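Local coordinates for effector protein Lem4 (lpg1101) (Legionella pneumophila subsp. pneumophila, PDB 6CGK) that dephosphorylates phosphotyrosine as a membrane-associated effector of the haloacid dehalogenase superfamily, its phosphatase domain captured here as an inactive mutant with magnesium bound, at residues A[48-51]-A[52-55]; A[64-67]-A[68-71]; A[83-86]-A[87-91]. The protein carries 1 engineered substitution. All blocks are in the same frame, centred on the assembly; numbering follows the deposited sequence.

Interaction 1 of 3, residues A[48-51]-A[52-55]; sequences KATF and DERM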
ATOM      1  N   LYS A  48      -8.631 -10.862 -13.469  1.00 24.56           N
ATOM      2  CA  LYS A  48      -9.467  -9.830 -14.100  1.00 24.66           C
ATOM      3  C   LYS A  48      -8.595  -8.607 -14.388  1.00 24.31           C
ATOM      4  O   LYS A  48      -8.382  -7.728 -13.532  1.00 23.25           O
ATOM      5  CB  LYS A  48     -10.659  -9.488 -13.220  1.00 27.18           C
ATOM      6  CG  LYS A  48     -11.624 -10.721 -12.956  1.00 25.93           C
ATOM      7  CD  LYS A  48     -11.992 -11.434 -14.240  1.00 28.72           C
ATOM      8  CE  LYS A  48     -12.936 -12.632 -13.974  1.00 27.85           C
ATOM      9  NZ  LYS A  48     -12.154 -13.884 -13.624  1.00 31.42           N
ATOM     10  N   ALA A  49      -8.085  -8.542 -15.621  1.00 25.44           N
ATOM     11  CA  ALA A  49      -6.985  -7.634 -15.921  1.00 25.94           C
ATOM     12  C   ALA A  49      -7.459  -6.289 -16.460  1.00 26.80           C
ATOM     13  O   ALA A  49      -6.624  -5.443 -16.785  1.00 27.92           O
ATOM     14  CB  ALA A  49      -6.019  -8.291 -16.917  1.00 28.14           C
ATOM     15  N   THR A  50      -8.771  -6.052 -16.558  1.00 25.75           N
ATOM     16  CA  THR A  50      -9.256  -4.740 -16.974  1.00 28.40           C
ATOM     17  C   THR A  50     -10.298  -4.213 -15.988  1.00 25.20           C
ATOM     18  O   THR A  50     -10.938  -4.969 -15.249  1.00 25.21           O
ATOM     19  CB  THR A  50      -9.890  -4.772 -18.377  1.00 33.33           C
ATOM     20  OG1 THR A  50     -11.103  -5.528 -18.333  1.00 32.96           O
ATOM     21  CG2 THR A  50      -8.955  -5.417 -19.382  1.00 37.98           C
ATOM     22  N   PHE A  51     -10.443  -2.889 -15.992  1.00 25.21           N
ATOM     23  CA  PHE A  51     -11.459  -2.220 -15.178  1.00 26.58           C
ATOM     24  C   PHE A  51     -12.834  -2.836 -15.397  1.00 27.25           C
ATOM     25  O   PHE A  51     -13.563  -3.109 -14.431  1.00 25.15           O
ATOM     26  CB  PHE A  51     -11.443  -0.734 -15.528  1.00 25.32           C
ATOM     27  CG  PHE A  51     -12.509   0.098 -14.856  1.00 29.84           C
ATOM     28  CD1 PHE A  51     -12.354   0.536 -13.551  1.00 29.35           C
ATOM     29  CD2 PHE A  51     -13.641   0.473 -15.555  1.00 27.97           C
ATOM     30  CE1 PHE A  51     -13.321   1.355 -12.941  1.00 26.85           C
ATOM     31  CE2 PHE A  51     -14.623   1.288 -14.969  1.00 32.97           C
ATOM     32  CZ  PHE A  51     -14.465   1.748 -13.662  1.00 29.35           C
ATOM     33  N   ASP A  52     -13.204  -3.066 -16.665  1.00 27.15           N
ATOM     34  CA  ASP A  52     -14.545  -3.574 -16.948  1.00 28.19           C
ATOM     35  C   ASP A  52     -14.749  -4.961 -16.350  1.00 28.08           C
ATOM     36  O   ASP A  52     -15.845  -5.291 -15.883  1.00 27.85           O
ATOM     37  CB  ASP A  52     -14.799  -3.634 -18.457  1.00 30.14           C
ATOM     38  CG  ASP A  52     -14.959  -2.264 -19.094  1.00 40.10           C
ATOM     39  OD1 ASP A  52     -15.333  -1.322 -18.378  1.00 33.01           O
ATOM     40  OD2 ASP A  52     -14.726  -2.142 -20.317  1.00 33.59           O
ATOM     41  N   GLU A  53     -13.725  -5.795 -16.390  1.00 27.51           N
ATOM     42  CA  GLU A  53     -13.889  -7.137 -15.834  1.00 28.43           C
ATOM     43  C   GLU A  53     -13.930  -7.087 -14.315  1.00 30.64           C
ATOM     44  O   GLU A  53     -14.685  -7.825 -13.676  1.00 28.06           O
ATOM     45  CB  GLU A  53     -12.751  -8.057 -16.302  1.00 30.79           C
ATOM     46  CG  GLU A  53     -12.734  -8.311 -17.799  1.00 35.47           C
ATOM     47  CD  GLU A  53     -11.582  -9.201 -18.213  1.00 49.47           C
ATOM     48  OE1 GLU A  53     -10.445  -8.703 -18.281  1.00 50.24           O
ATOM     49  OE2 GLU A  53     -11.812 -10.406 -18.445  1.00 60.30           O
ATOM     50  N   ARG A  54     -13.090  -6.250 -13.714  1.00 26.10           N
ATOM     51  CA  ARG A  54     -13.087  -6.147 -12.263  1.00 23.67           C
ATOM     52  C   ARG A  54     -14.400  -5.589 -11.731  1.00 24.07           C
ATOM     53  O   ARG A  54     -14.900  -6.048 -10.703  1.00 27.23           O
ATOM     54  CB  ARG A  54     -11.895  -5.286 -11.830  1.00 22.45           C
ATOM     55  CG  ARG A  54     -10.572  -5.995 -12.076  1.00 22.21           C
ATOM     56  CD  ARG A  54      -9.398  -5.161 -11.514  1.00 23.52           C
ATOM     57  NE  ARG A  54      -9.137  -3.855 -12.152  1.00 23.70           N
ATOM     58  CZ  ARG A  54      -8.211  -3.675 -13.097  1.00 26.62           C
ATOM     59  NH1 ARG A  54      -7.524  -4.717 -13.555  1.00 25.07           N
ATOM     60  NH2 ARG A  54      -7.927  -2.434 -13.560  1.00 26.37           N
ATOM     61  N   MET A  55     -14.946  -4.560 -12.383  1.00 24.42           N
ATOM     62  CA  MET A  55     -16.086  -3.847 -11.813  1.00 26.89           C
ATOM     63  C   MET A  55     -17.316  -4.728 -11.709  1.00 27.23           C
ATOM     64  O   MET A  55     -18.254  -4.407 -10.962  1.00 30.00           O
ATOM     65  CB  MET A  55     -16.398  -2.597 -12.644  1.00 29.39           C
ATOM     66  CG  MET A  55     -15.348  -1.477 -12.421  1.00 37.18           C
ATOM     67  SD  MET A  55     -15.323  -0.945 -10.685  1.00 43.14           S
ATOM     68  CE  MET A  55     -17.056  -1.095 -10.370  1.00 27.59           C
TER
HETATM   69  O   HOH W   1      -8.612 -10.265 -18.052  1.00 43.00           O
HETATM   70  O   HOH W   2      -5.512  -3.061 -15.378  1.00 64.44           O
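Met-55 lays its CG over the middle of the Phe-51 ring, 3.5 Å from the ring centroid and 13° off the normal, a CH-pi contact between residues one helical turn apart. The ring can receive it because CG of Phe-51 stands anti to its own backbone N (chi1 175°), while the Met-55 chain bends at chi2 and brings SD obliquely beside the same ring, a Met-aromatic contact.

The closely packed side belongs to Arg-54. Its chain folds back at chi3 so that one guanidinium face lies over the peptide joining Thr-50 to Phe-51, with Thr-50 C above the centre of the group. NH1 reaches Lys-48 O at 3.1 Å, and NE forms a salt bridge with Glu-106 of helix 98-107, so the group is held by its edge as well as its face.

All this happens at the start of helix 51-55, where Thr-50 is the N-cap: its OG1 accepts from Glu-53 N at 3.3 Å (157° at the hydrogen). The first turn follows, with Arg-54 N on Thr-50 O and Met-55 N on Phe-51 O, both 2.9 Å.

Around the cap the contact is looser and wetter. A water accepts from Ala-49 N, another links Ala-49 O to Arg-54 NH2, and Asp-52, an exposed residue, hydrogen-bonds through OD2 to a glycerol molecule probably left from crystallisation.

Interaction 2 of 3, residues A[64-67]-A[68-71]; sequences SDNK and IKIT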
ATOM      1  N   SER A  64     -20.124  -8.391   0.816  1.00 36.23           N
ATOM      2  CA  SER A  64     -19.185  -9.218   1.549  1.00 38.26           C
ATOM      3  C   SER A  64     -19.118  -8.821   3.026  1.00 39.60           C
ATOM      4  O   SER A  64     -19.554  -7.740   3.433  1.00 38.61           O
ATOM      5  CB  SER A  64     -17.814  -9.109   0.885  1.00 34.17           C
ATOM      6  OG  SER A  64     -17.859  -9.751  -0.385  1.00 39.47           O
ATOM      7  N   ASP A  65     -18.547  -9.720   3.831  1.00 41.36           N
ATOM      8  CA  ASP A  65     -18.203  -9.412   5.214  1.00 42.62           C
ATOM      9  C   ASP A  65     -17.413  -8.109   5.263  1.00 39.16           C
ATOM     10  O   ASP A  65     -16.515  -7.893   4.454  1.00 43.78           O
ATOM     11  CB  ASP A  65     -17.381 -10.573   5.789  1.00 47.11           C
ATOM     12  CG  ASP A  65     -17.160 -10.473   7.290  1.00 57.19           C
ATOM     13  OD1 ASP A  65     -16.756  -9.394   7.783  1.00 49.59           O
ATOM     14  OD2 ASP A  65     -17.374 -11.498   7.977  1.00 65.34           O
ATOM     15  N   ASN A  66     -17.770  -7.216   6.189  1.00 37.99           N
ATOM     16  CA  ASN A  66     -17.097  -5.923   6.185  1.00 36.97           C
ATOM     17  C   ASN A  66     -15.597  -6.050   6.451  1.00 37.47           C
ATOM     18  O   ASN A  66     -14.855  -5.128   6.125  1.00 35.11           O
ATOM     19  CB  ASN A  66     -17.740  -4.977   7.194  1.00 49.66           C
ATOM     20  CG  ASN A  66     -19.121  -4.494   6.739  1.00 63.98           C
ATOM     21  OD1 ASN A  66     -19.325  -4.163   5.565  1.00 58.77           O
ATOM     22  ND2 ASN A  66     -20.073  -4.466   7.665  1.00 70.78           N
ATOM     23  N   LYS A  67     -15.132  -7.172   7.011  1.00 38.81           N
ATOM     24  CA  LYS A  67     -13.709  -7.286   7.322  1.00 36.88           C
ATOM     25  C   LYS A  67     -12.860  -7.277   6.066  1.00 35.37           C
ATOM     26  O   LYS A  67     -11.696  -6.852   6.103  1.00 37.19           O
ATOM     27  CB  LYS A  67     -13.421  -8.564   8.118  1.00 43.12           C
ATOM     28  CG  LYS A  67     -13.342  -9.826   7.246  1.00 50.69           C
ATOM     29  CD  LYS A  67     -13.005 -11.117   8.032  1.00 61.02           C
ATOM     30  CE  LYS A  67     -12.900 -12.341   7.085  1.00 60.75           C
ATOM     31  NZ  LYS A  67     -12.519 -13.638   7.740  1.00 61.21           N
ATOM     32  N   ILE A  68     -13.394  -7.765   4.944  1.00 31.81           N
ATOM     33  CA  ILE A  68     -12.539  -7.828   3.762  1.00 31.35           C
ATOM     34  C   ILE A  68     -12.425  -6.497   3.043  1.00 35.58           C
ATOM     35  O   ILE A  68     -11.562  -6.354   2.170  1.00 30.04           O
ATOM     36  CB  ILE A  68     -13.006  -8.888   2.748  1.00 32.81           C
ATOM     37  CG1 ILE A  68     -14.243  -8.418   2.001  1.00 36.16           C
ATOM     38  CG2 ILE A  68     -13.226 -10.214   3.443  1.00 33.32           C
ATOM     39  CD1 ILE A  68     -14.294  -8.922   0.576  1.00 37.47           C
ATOM     40  N   LYS A  69     -13.264  -5.516   3.375  1.00 33.81           N
ATOM     41  CA  LYS A  69     -13.235  -4.266   2.618  1.00 29.50           C
ATOM     42  C   LYS A  69     -12.094  -3.345   3.054  1.00 31.14           C
ATOM     43  O   LYS A  69     -11.588  -3.411   4.174  1.00 34.04           O
ATOM     44  CB  LYS A  69     -14.560  -3.533   2.771  1.00 32.29           C
ATOM     45  CG  LYS A  69     -15.769  -4.386   2.357  1.00 30.29           C
ATOM     46  CD  LYS A  69     -17.099  -3.681   2.606  1.00 37.20           C
ATOM     47  CE  LYS A  69     -18.287  -4.537   2.146  1.00 37.86           C
ATOM     48  NZ  LYS A  69     -19.555  -3.730   2.234  1.00 44.20           N
ATOM     49  N   ILE A  70     -11.714  -2.451   2.140  1.00 27.45           N
ATOM     50  CA  ILE A  70     -10.880  -1.306   2.505  1.00 28.56           C
ATOM     51  C   ILE A  70     -11.591  -0.535   3.612  1.00 31.70           C
ATOM     52  O   ILE A  70     -12.816  -0.333   3.561  1.00 31.39           O
ATOM     53  CB  ILE A  70     -10.617  -0.439   1.265  1.00 29.16           C
ATOM     54  CG1 ILE A  70      -9.844  -1.263   0.234  1.00 27.32           C
ATOM     55  CG2 ILE A  70      -9.853   0.814   1.632  1.00 26.58           C
ATOM     56  CD1 ILE A  70      -9.335  -0.515  -0.944  1.00 26.66           C
ATOM     57  N   THR A  71     -10.858  -0.197   4.670  1.00 31.03           N
ATOM     58  CA  THR A  71     -11.563   0.412   5.781  1.00 33.67           C
ATOM     59  C   THR A  71     -11.841   1.860   5.439  1.00 38.71           C
ATOM     60  O   THR A  71     -11.165   2.456   4.601  1.00 38.39           O
ATOM     61  CB  THR A  71     -10.772   0.344   7.086  1.00 31.64           C
ATOM     62  OG1 THR A  71      -9.674   1.254   7.017  1.00 33.50           O
ATOM     63  CG2 THR A  71     -10.271  -1.077   7.355  1.00 37.54           C
TER
HETATM   64  O   HOH W   3     -12.843  -3.391   6.442  1.00 37.20           O
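Ser-64 and Ile-68 meet through their aliphatic atoms, Ser-64 CB lying 3.5 Å from Ile-68 CD1. Ile-68 holds CG1 between its backbone N and carbonyl carbon (chi1 75°), which carries CD1 back toward the serine, while its other branch, CG2, lies 3.8 Å from Lys-67 CG. The serine hydroxyl bonds to Glu-60 O, and Leu-41 of helix 40-46 touches both Ser-64 and Ile-68.

Lys-69, extended beyond CG, runs obliquely past Asn-66, its CD and CE alongside OD1. The NZ to OD1 bond is long and weak at 3.4 Å; the ammonium is held more firmly by Asp-62 O. Lys-67 sends its own chain a different way, to a salt bridge with Glu-35.

In the same turn, Asp-65 OD1 accepts from Lys-67 N at 2.9 Å, nearly straight at 172°, closing an Asx turn that leads into a short 3-10 segment. There Ile-68 N bonds to Asp-65 O and Lys-69 N to Asn-66 O, each donor standing well above the carbonyl plane. A water donates to Asn-66 O and Lys-69 O. The turn is therefore held by backbone bonds together with the Asp-65 carboxylate, while Lys-67 pairs with a carboxylate and Lys-69 with a backbone carbonyl.

Interaction 3 of 3, residues A[83-86]-A[87-91]; sequences KLHP and QVKIV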
ATOM      1  N   LYS A  83      -3.452  13.240  -3.023  1.00 44.23           N
ATOM      2  CA  LYS A  83      -3.416  14.658  -3.369  1.00 40.56           C
ATOM      3  C   LYS A  83      -2.045  15.274  -3.093  1.00 39.44           C
ATOM      4  O   LYS A  83      -1.743  16.334  -3.645  1.00 41.68           O
ATOM      5  CB  LYS A  83      -4.508  15.433  -2.618  1.00 46.11           C
ATOM      6  CG  LYS A  83      -5.967  15.015  -2.966  1.00 45.79           C
ATOM      7  CD  LYS A  83      -7.000  15.628  -1.989  1.00 50.96           C
ATOM      8  CE  LYS A  83      -8.459  15.358  -2.360  1.00 57.39           C
ATOM      9  NZ  LYS A  83      -8.961  14.045  -1.813  1.00 66.13           N
ATOM     10  N   LEU A  84      -1.215  14.632  -2.266  1.00 35.28           N
ATOM     11  CA  LEU A  84       0.136  15.126  -2.025  1.00 39.33           C
ATOM     12  C   LEU A  84       1.124  14.683  -3.089  1.00 43.57           C
ATOM     13  O   LEU A  84       2.303  15.030  -2.993  1.00 43.89           O
ATOM     14  CB  LEU A  84       0.648  14.664  -0.660  1.00 40.29           C
ATOM     15  CG  LEU A  84      -0.189  15.027   0.566  1.00 41.37           C
ATOM     16  CD1 LEU A  84       0.470  14.395   1.790  1.00 40.08           C
ATOM     17  CD2 LEU A  84      -0.309  16.539   0.714  1.00 44.83           C
ATOM     18  N   HIS A  85       0.685  13.901  -4.067  1.00 38.23           N
ATOM     19  CA  HIS A  85       1.570  13.509  -5.154  1.00 40.95           C
ATOM     20  C   HIS A  85       1.972  14.749  -5.948  1.00 41.86           C
ATOM     21  O   HIS A  85       1.134  15.629  -6.184  1.00 42.23           O
ATOM     22  CB  HIS A  85       0.851  12.503  -6.055  1.00 40.29           C
ATOM     23  CG  HIS A  85       1.713  11.907  -7.124  1.00 35.66           C
ATOM     24  ND1 HIS A  85       1.877  12.497  -8.360  1.00 42.72           N
ATOM     25  CD2 HIS A  85       2.435  10.760  -7.155  1.00 41.29           C
ATOM     26  CE1 HIS A  85       2.667  11.742  -9.102  1.00 43.29           C
ATOM     27  NE2 HIS A  85       3.030  10.690  -8.391  1.00 41.13           N
ATOM     28  N   PRO A  86       3.241  14.860  -6.394  1.00 42.25           N
ATOM     29  CA  PRO A  86       4.355  13.912  -6.308  1.00 43.33           C
ATOM     30  C   PRO A  86       5.274  14.111  -5.108  1.00 48.06           C
ATOM     31  O   PRO A  86       6.303  13.428  -5.052  1.00 43.55           O
ATOM     32  CB  PRO A  86       5.120  14.179  -7.604  1.00 38.91           C
ATOM     33  CG  PRO A  86       4.960  15.653  -7.804  1.00 39.42           C
ATOM     34  CD  PRO A  86       3.578  16.009  -7.255  1.00 46.68           C
ATOM     35  N   GLN A  87       4.930  15.008  -4.175  1.00 37.41           N
ATOM     36  CA  GLN A  87       5.814  15.217  -3.027  1.00 39.52           C
ATOM     37  C   GLN A  87       5.921  13.965  -2.157  1.00 35.54           C
ATOM     38  O   GLN A  87       6.948  13.754  -1.494  1.00 34.67           O
ATOM     39  CB  GLN A  87       5.337  16.403  -2.187  1.00 43.17           C
ATOM     40  CG  GLN A  87       5.897  17.754  -2.616  1.00 56.06           C
ATOM     41  CD  GLN A  87       5.071  18.426  -3.688  1.00 66.50           C
ATOM     42  OE1 GLN A  87       3.945  18.018  -3.973  1.00 74.57           O
ATOM     43  NE2 GLN A  87       5.622  19.477  -4.285  1.00 80.51           N
ATOM     44  N   VAL A  88       4.886  13.121  -2.163  1.00 33.03           N
ATOM     45  CA  VAL A  88       4.855  11.866  -1.421  1.00 33.85           C
ATOM     46  C   VAL A  88       4.360  10.794  -2.377  1.00 33.20           C
ATOM     47  O   VAL A  88       3.413  11.026  -3.128  1.00 32.62           O
ATOM     48  CB  VAL A  88       3.934  11.960  -0.190  1.00 35.38           C
ATOM     49  CG1 VAL A  88       3.927  10.643   0.593  1.00 29.42           C
ATOM     50  CG2 VAL A  88       4.338  13.163   0.665  1.00 32.43           C
ATOM     51  N   LYS A  89       5.027   9.642  -2.389  1.00 31.52           N
ATOM     52  CA  LYS A  89       4.623   8.528  -3.233  1.00 30.10           C
ATOM     53  C   LYS A  89       4.113   7.403  -2.352  1.00 28.35           C
ATOM     54  O   LYS A  89       4.606   7.200  -1.239  1.00 28.82           O
ATOM     55  CB  LYS A  89       5.785   8.011  -4.098  1.00 36.65           C
ATOM     56  CG  LYS A  89       6.186   8.944  -5.241  1.00 52.90           C
ATOM     57  CD  LYS A  89       5.514   8.515  -6.541  1.00 61.00           C
ATOM     58  CE  LYS A  89       5.956   9.380  -7.714  1.00 58.52           C
ATOM     59  NZ  LYS A  89       5.233   8.993  -8.967  1.00 61.47           N
ATOM     60  N   ILE A  90       3.134   6.664  -2.870  1.00 25.99           N
ATOM     61  CA  ILE A  90       2.540   5.518  -2.191  1.00 27.98           C
ATOM     62  C   ILE A  90       2.998   4.254  -2.899  1.00 27.17           C
ATOM     63  O   ILE A  90       2.893   4.161  -4.130  1.00 26.98           O
ATOM     64  CB  ILE A  90       1.000   5.567  -2.202  1.00 24.37           C
ATOM     65  CG1 ILE A  90       0.511   6.892  -1.609  1.00 27.32           C
ATOM     66  CG2 ILE A  90       0.417   4.313  -1.493  1.00 24.10           C
ATOM     67  CD1 ILE A  90      -1.065   7.021  -1.645  1.00 25.59           C
ATOM     68  N   VAL A  91       3.491   3.287  -2.127  1.00 24.25           N
ATOM     69  CA  VAL A  91       3.919   1.995  -2.651  1.00 23.84           C
ATOM     70  C   VAL A  91       3.176   0.921  -1.859  1.00 26.61           C
ATOM     71  O   VAL A  91       3.297   0.867  -0.630  1.00 28.64           O
ATOM     72  CB  VAL A  91       5.440   1.778  -2.527  1.00 19.88           C
ATOM     73  CG1 VAL A  91       5.808   0.402  -3.063  1.00 23.26           C
ATOM     74  CG2 VAL A  91       6.227   2.848  -3.241  1.00 24.72           C
TER
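Leu-84 O receives two backbone donors where the chain turns back toward strand 89-93: Gln-87 N at 2.9 Å and Val-88 N at 3.3 Å, both weak, the first badly bent, the second long as well as bent. Between the carbonyl and its donors lies the bond from His-85 to Pro-86, a cis peptide. This type VIa beta turn, with cis-proline at its third position, lets the backbone pass from the end of helix 72-82 into the extended strand within a few residues.

One side-chain hydrogen bond spans the turn. Lys-89 NZ donates to His-85 NE2 at 2.8 Å, arriving at the edge of the imidazole and only 14° out of its plane. CG of the histidine lies anti to its backbone N (chi1 -174°), turning the ring toward the lysine; the lysine chain bends at chi2 (-96°) and is extended beyond, so CE also comes close to NE2. As the acceptor, NE2 is presumably unprotonated, and the nearby ammonium would probably disfavour a second proton on the ring. Pro-86 CB packs over one face of the imidazole, offset toward the rim.

Pro-86 and Gln-87 lie side by side and point the same way. The glutamine chain bends at chi2, placing OE1 3.9 Å from Pro-86 CD. On the buried side Leu-84 CB and Val-88 CG2 touch lightly at 4.2 Å.

Helix 200-206 covers this apolar side, with Tyr-206 on Leu-84 and Ala-202 on Val-88, while Val-81 of helix 72-82 and Val-20 of strand 19-23 also pack on the valine. The turn thus forms part of a helix-to-strand connection in the Rossmann-like HAD fold, and strand 89-93 continues between strands 19-23 and 116-118 of the parallel sheet.

In the fold
From the N terminus, strand 19-23 is followed by a helical insertion before the chain returns to the sheet. Interaction 1 starts helix 51-55 in this region and meets helix 98-107 through Arg-54. Helix 58-62 comes next, then interaction 2, whose turn leads to helix 72-82 and brings Ile-68 about 7 Å from the magnesium ligand Asp-25, side chain to side chain. Interaction 3 closes the turn from that helix into strand 89-93. The three are local and in series, with none nested or crossing; interactions 2 and 3 lie on opposite sides of the chain's centre, their own centres about 25 Å apart, joined by helix 72-82.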